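Local coordinates for MYB proto-oncogene protein (PDB 1GVD) that probably binds DNA as a nuclear transcription regulator, this fragment being the second repeat of its Myb DNA-binding region, at residues V18-I29 / G38-H46. The protein carries 1 engineered substitution. Sequence-based numbering, arbitrary orientation. Where two conformers were deposited one is given.
Sequences VQKYGPKRWSVI and GKQCRERWH. With SO4 (sulfate ion), chain D.
Two tryptophans of a Myb repeat, Trp26 at the start of helix 26-30 and Trp45 on helix 38-49, meet in the hydrophobic core of this three-helix unit. The six-membered ring of Trp26 lies across the backbone of helix 38-49, with Arg42 CA 3.6 Å from its centroid and almost on the ring normal. Arg42 CB and CG continue along that face, CG reaching 3.5 Å from Trp26 NE1; the opposite face carries the carbonyl carbon of Pro23. Trp26 CH2 touches Trp45 CB at 3.7 Å, the two ring planes inclined at 47°. With CG anti to the backbone N (chi1 173°), the Trp45 indole turns back to Val18, whose CG1 sits over its six-membered ring, 3.7 Å from the centroid. Deeper in, Ile29 CG2 meets Cys41 SG, and both also touch the engineered Leu14 of helix 8-21. An alanine in place of Trp26 would probably open a gap between Pro23 and helix 38-49 and deprive Trp45 of its aromatic neighbour. On the outer side, Arg42 NE and NH2 both grip Glu43 OE1, while NH2 also binds a sulfate oxygen, O3, at 2.7 Å. Such tryptophan packing among three helices, the last two helix-turn-helix-like, is the hallmark of the Myb fold.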
loop_
_atom_site.group_PDB
_atom_site.type_symbol
_atom_site.label_atom_id
_atom_site.label_comp_id
_atom_site.label_asym_id
_atom_site.label_seq_id
_atom_site.Cartn_x
_atom_site.Cartn_y
_atom_site.Cartn_z
ATOM N N VAL A 18 2.763 6.373 -1.471
ATOM C CA VAL A 18 4.200 6.140 -1.489
ATOM C C VAL A 18 4.896 7.393 -2.026
ATOM O O VAL A 18 5.999 7.734 -1.599
ATOM C CB VAL A 18 4.552 4.899 -2.341
ATOM C CG1 VAL A 18 6.065 4.790 -2.522
ATOM C CG2 VAL A 18 4.025 3.648 -1.648
ATOM N N GLN A 19 4.249 8.090 -2.952
ATOM C CA GLN A 19 4.823 9.320 -3.488
ATOM C C GLN A 19 4.932 10.348 -2.361
ATOM O O GLN A 19 5.927 11.070 -2.253
ATOM C CB GLN A 19 3.944 9.866 -4.617
ATOM C CG GLN A 19 3.930 8.996 -5.864
ATOM C CD GLN A 19 3.023 9.536 -6.955
ATOM O OE1 GLN A 19 2.928 8.960 -8.037
ATOM N NE2 GLN A 19 2.349 10.645 -6.674
ATOM N N LYS A 20 3.918 10.400 -1.507
ATOM C CA LYS A 20 3.914 11.347 -0.403
ATOM C C LYS A 20 4.870 11.006 0.732
ATOM O O LYS A 20 5.650 11.851 1.173
ATOM C CB LYS A 20 2.504 11.474 0.183
ATOM C CG LYS A 20 2.437 12.343 1.433
ATOM C CD LYS A 20 1.007 12.565 1.890
ATOM C CE LYS A 20 0.961 13.439 3.130
ATOM N NZ LYS A 20 -0.440 13.743 3.539
ATOM N N TYR A 21 4.811 9.761 1.192
ATOM C CA TYR A 21 5.599 9.307 2.334
ATOM C C TYR A 21 6.896 8.552 2.074
ATOM O O TYR A 21 7.730 8.439 2.970
ATOM C CB TYR A 21 4.718 8.431 3.227
ATOM C CG TYR A 21 3.562 9.154 3.872
ATOM C CD1 TYR A 21 3.775 10.062 4.910
ATOM C CD2 TYR A 21 2.251 8.919 3.463
ATOM C CE1 TYR A 21 2.709 10.711 5.529
ATOM C CE2 TYR A 21 1.176 9.565 4.076
ATOM C CZ TYR A 21 1.415 10.457 5.109
ATOM O OH TYR A 21 0.355 11.078 5.732
ATOM N N GLY A 22 7.063 8.029 0.868
ATOM C CA GLY A 22 8.263 7.256 0.602
ATOM C C GLY A 22 8.008 5.798 0.960
ATOM O O GLY A 22 7.025 5.494 1.638
ATOM N N PRO A 23 8.882 4.871 0.541
ATOM C CA PRO A 23 8.749 3.435 0.805
ATOM C C PRO A 23 9.292 2.887 2.125
ATOM O O PRO A 23 9.795 1.764 2.166
ATOM C CB PRO A 23 9.457 2.818 -0.391
ATOM C CG PRO A 23 10.616 3.745 -0.557
ATOM C CD PRO A 23 9.979 5.122 -0.414
ATOM N N LYS A 24 9.185 3.655 3.204
ATOM C CA LYS A 24 9.674 3.185 4.497
ATOM C C LYS A 24 8.695 3.437 5.642
ATOM O O LYS A 24 8.861 2.903 6.735
ATOM C CB LYS A 24 11.020 3.839 4.828
ATOM C CG LYS A 24 12.155 3.442 3.894
ATOM C CD LYS A 24 13.491 4.024 4.343
ATOM C CE LYS A 24 13.984 3.396 5.643
ATOM N NZ LYS A 24 13.115 3.696 6.816
ATOM N N ARG A 25 7.670 4.242 5.381
ATOM C CA ARG A 25 6.676 4.590 6.397
ATOM C C ARG A 25 5.380 3.798 6.206
ATOM O O ARG A 25 4.295 4.366 6.108
ATOM C CB ARG A 25 6.393 6.086 6.300
ATOM C CG ARG A 25 7.610 6.952 6.589
ATOM C CD ARG A 25 7.286 8.441 6.568
ATOM N NE ARG A 25 8.436 9.207 7.040
ATOM C CZ ARG A 25 9.471 9.562 6.284
ATOM N NH1 ARG A 25 9.506 9.241 4.999
ATOM N NH2 ARG A 25 10.496 10.206 6.828
ATOM N N TRP A 26 5.517 2.478 6.126
ATOM C CA TRP A 26 4.378 1.608 5.874
ATOM C C TRP A 26 3.228 1.714 6.860
ATOM O O TRP A 26 2.070 1.605 6.463
ATOM C CB TRP A 26 4.854 0.158 5.767
ATOM C CG TRP A 26 5.883 -0.013 4.697
ATOM C CD1 TRP A 26 7.184 -0.394 4.860
ATOM C CD2 TRP A 26 5.713 0.236 3.296
ATOM N NE1 TRP A 26 7.834 -0.394 3.651
ATOM C CE2 TRP A 26 6.956 -0.011 2.671
ATOM C CE3 TRP A 26 4.629 0.647 2.504
ATOM C CZ2 TRP A 26 7.150 0.139 1.291
ATOM C CZ3 TRP A 26 4.822 0.795 1.128
ATOM C CH2 TRP A 26 6.073 0.542 0.539
ATOM N N SER A 27 3.531 1.926 8.137
ATOM C CA SER A 27 2.479 2.044 9.142
ATOM C C SER A 27 1.620 3.284 8.899
ATOM O O SER A 27 0.396 3.235 9.027
ATOM C CB SER A 27 3.086 2.101 10.548
ATOM O OG SER A 27 3.770 0.898 10.850
ATOM N N VAL A 28 2.262 4.390 8.540
ATOM C CA VAL A 28 1.551 5.636 8.274
ATOM C C VAL A 28 0.727 5.491 6.994
ATOM O O VAL A 28 -0.418 5.934 6.921
ATOM C CB VAL A 28 2.535 6.813 8.110
ATOM C CG1 VAL A 28 1.770 8.113 7.927
ATOM C CG2 VAL A 28 3.445 6.898 9.322
ATOM N N ILE A 29 1.321 4.865 5.985
ATOM C CA ILE A 29 0.639 4.646 4.716
ATOM C C ILE A 29 -0.617 3.795 4.915
ATOM O O ILE A 29 -1.687 4.131 4.410
ATOM C CB ILE A 29 1.594 3.965 3.706
ATOM C CG1 ILE A 29 2.618 4.989 3.216
ATOM C CG2 ILE A 29 0.810 3.360 2.537
ATOM C CD1 ILE A 29 3.699 4.415 2.318
ATOM N N GLY A 38 0.460 -2.343 7.510
ATOM C CA GLY A 38 1.721 -1.962 6.902
ATOM C C GLY A 38 2.409 -2.990 6.023
ATOM O O GLY A 38 2.817 -2.673 4.905
ATOM N N LYS A 39 2.550 -4.220 6.508
ATOM C CA LYS A 39 3.232 -5.238 5.719
ATOM C C LYS A 39 2.541 -5.556 4.398
ATOM O O LYS A 39 3.205 -5.884 3.416
ATOM C CB LYS A 39 3.429 -6.523 6.536
ATOM C CG LYS A 39 2.157 -7.230 6.952
ATOM C CD LYS A 39 2.465 -8.546 7.663
ATOM C CE LYS A 39 3.253 -8.321 8.945
ATOM N NZ LYS A 39 3.567 -9.600 9.642
ATOM N N GLN A 40 1.215 -5.453 4.361
ATOM C CA GLN A 40 0.491 -5.725 3.121
ATOM C C GLN A 40 0.828 -4.662 2.080
ATOM O O GLN A 40 0.988 -4.959 0.898
ATOM C CB GLN A 40 -1.018 -5.732 3.361
ATOM C CG GLN A 40 -1.529 -6.931 4.142
ATOM C CD GLN A 40 -3.023 -6.860 4.361
ATOM O OE1 GLN A 40 -3.526 -5.898 4.930
ATOM N NE2 GLN A 40 -3.742 -7.880 3.904
ATOM N N CYS A 41 0.930 -3.418 2.529
ATOM C CA CYS A 41 1.258 -2.313 1.638
ATOM C C CYS A 41 2.681 -2.471 1.112
ATOM O O CYS A 41 2.950 -2.253 -0.071
ATOM C CB CYS A 41 1.118 -0.985 2.382
ATOM S SG CYS A 41 -0.580 -0.628 2.911
ATOM N N ARG A 42 3.591 -2.857 2.002
ATOM C CA ARG A 42 4.989 -3.059 1.639
ATOM C C ARG A 42 5.117 -4.126 0.553
ATOM O O ARG A 42 5.819 -3.939 -0.445
ATOM C CB ARG A 42 5.773 -3.487 2.878
ATOM C CG ARG A 42 7.252 -3.739 2.651
ATOM C CD ARG A 42 7.851 -4.410 3.880
ATOM N NE ARG A 42 7.415 -5.802 3.967
ATOM C CZ ARG A 42 7.379 -6.518 5.086
ATOM N NH1 ARG A 42 7.750 -5.985 6.242
ATOM N NH2 ARG A 42 6.976 -7.782 5.042
ATOM N N GLU A 43 4.436 -5.250 0.751
ATOM C CA GLU A 43 4.494 -6.337 -0.212
ATOM C C GLU A 43 3.849 -5.993 -1.553
ATOM O O GLU A 43 4.368 -6.362 -2.609
ATOM C CB GLU A 43 3.866 -7.595 0.391
ATOM C CG GLU A 43 4.657 -8.129 1.576
ATOM C CD GLU A 43 6.116 -8.364 1.231
ATOM O OE1 GLU A 43 6.993 -7.702 1.828
ATOM O OE2 GLU A 43 6.387 -9.204 0.353
ATOM N N ARG A 44 2.736 -5.268 -1.524
ATOM C CA ARG A 44 2.067 -4.888 -2.762
ATOM C C ARG A 44 2.989 -3.982 -3.578
ATOM O O ARG A 44 3.083 -4.111 -4.800
ATOM C CB ARG A 44 0.752 -4.166 -2.453
ATOM C CG ARG A 44 -0.116 -3.884 -3.677
ATOM C CD ARG A 44 -0.582 -5.166 -4.338
ATOM N NE ARG A 44 -1.445 -4.903 -5.487
ATOM C CZ ARG A 44 -1.887 -5.844 -6.314
ATOM N NH1 ARG A 44 -1.547 -7.113 -6.118
ATOM N NH2 ARG A 44 -2.677 -5.520 -7.328
ATOM N N TRP A 45 3.682 -3.077 -2.896
ATOM C CA TRP A 45 4.597 -2.169 -3.567
ATOM C C TRP A 45 5.793 -2.897 -4.184
ATOM O O TRP A 45 6.064 -2.751 -5.371
ATOM C CB TRP A 45 5.079 -1.096 -2.582
ATOM C CG TRP A 45 6.146 -0.198 -3.132
ATOM C CD1 TRP A 45 7.483 -0.256 -2.862
ATOM C CD2 TRP A 45 5.970 0.878 -4.062
ATOM N NE1 TRP A 45 8.152 0.718 -3.564
ATOM C CE2 TRP A 45 7.249 1.429 -4.308
ATOM C CE3 TRP A 45 4.858 1.429 -4.712
ATOM C CZ2 TRP A 45 7.444 2.508 -5.178
ATOM C CZ3 TRP A 45 5.056 2.504 -5.579
ATOM C CH2 TRP A 45 6.341 3.028 -5.801
ATOM N N HIS A 46 6.503 -3.692 -3.394
ATOM C CA HIS A 46 7.676 -4.381 -3.913
ATOM C C HIS A 46 7.409 -5.514 -4.892
ATOM O O HIS A 46 8.196 -5.732 -5.814
ATOM C CB HIS A 46 8.531 -4.911 -2.760
ATOM C CG HIS A 46 9.157 -3.833 -1.936
ATOM N ND1 HIS A 46 9.966 -2.857 -2.480
ATOM C CD2 HIS A 46 9.092 -3.573 -0.609
ATOM C CE1 HIS A 46 10.371 -2.042 -1.521
ATOM N NE2 HIS A 46 9.854 -2.455 -0.377
HETATM S S SO4 D . 6.977 -10.980 7.487
HETATM O O1 SO4 D . 8.048 -11.933 7.141
HETATM O O2 SO4 D . 6.905 -10.829 8.952
HETATM O O3 SO4 D . 7.269 -9.672 6.877
HETATM O O4 SO4 D . 5.687 -11.484 6.979
#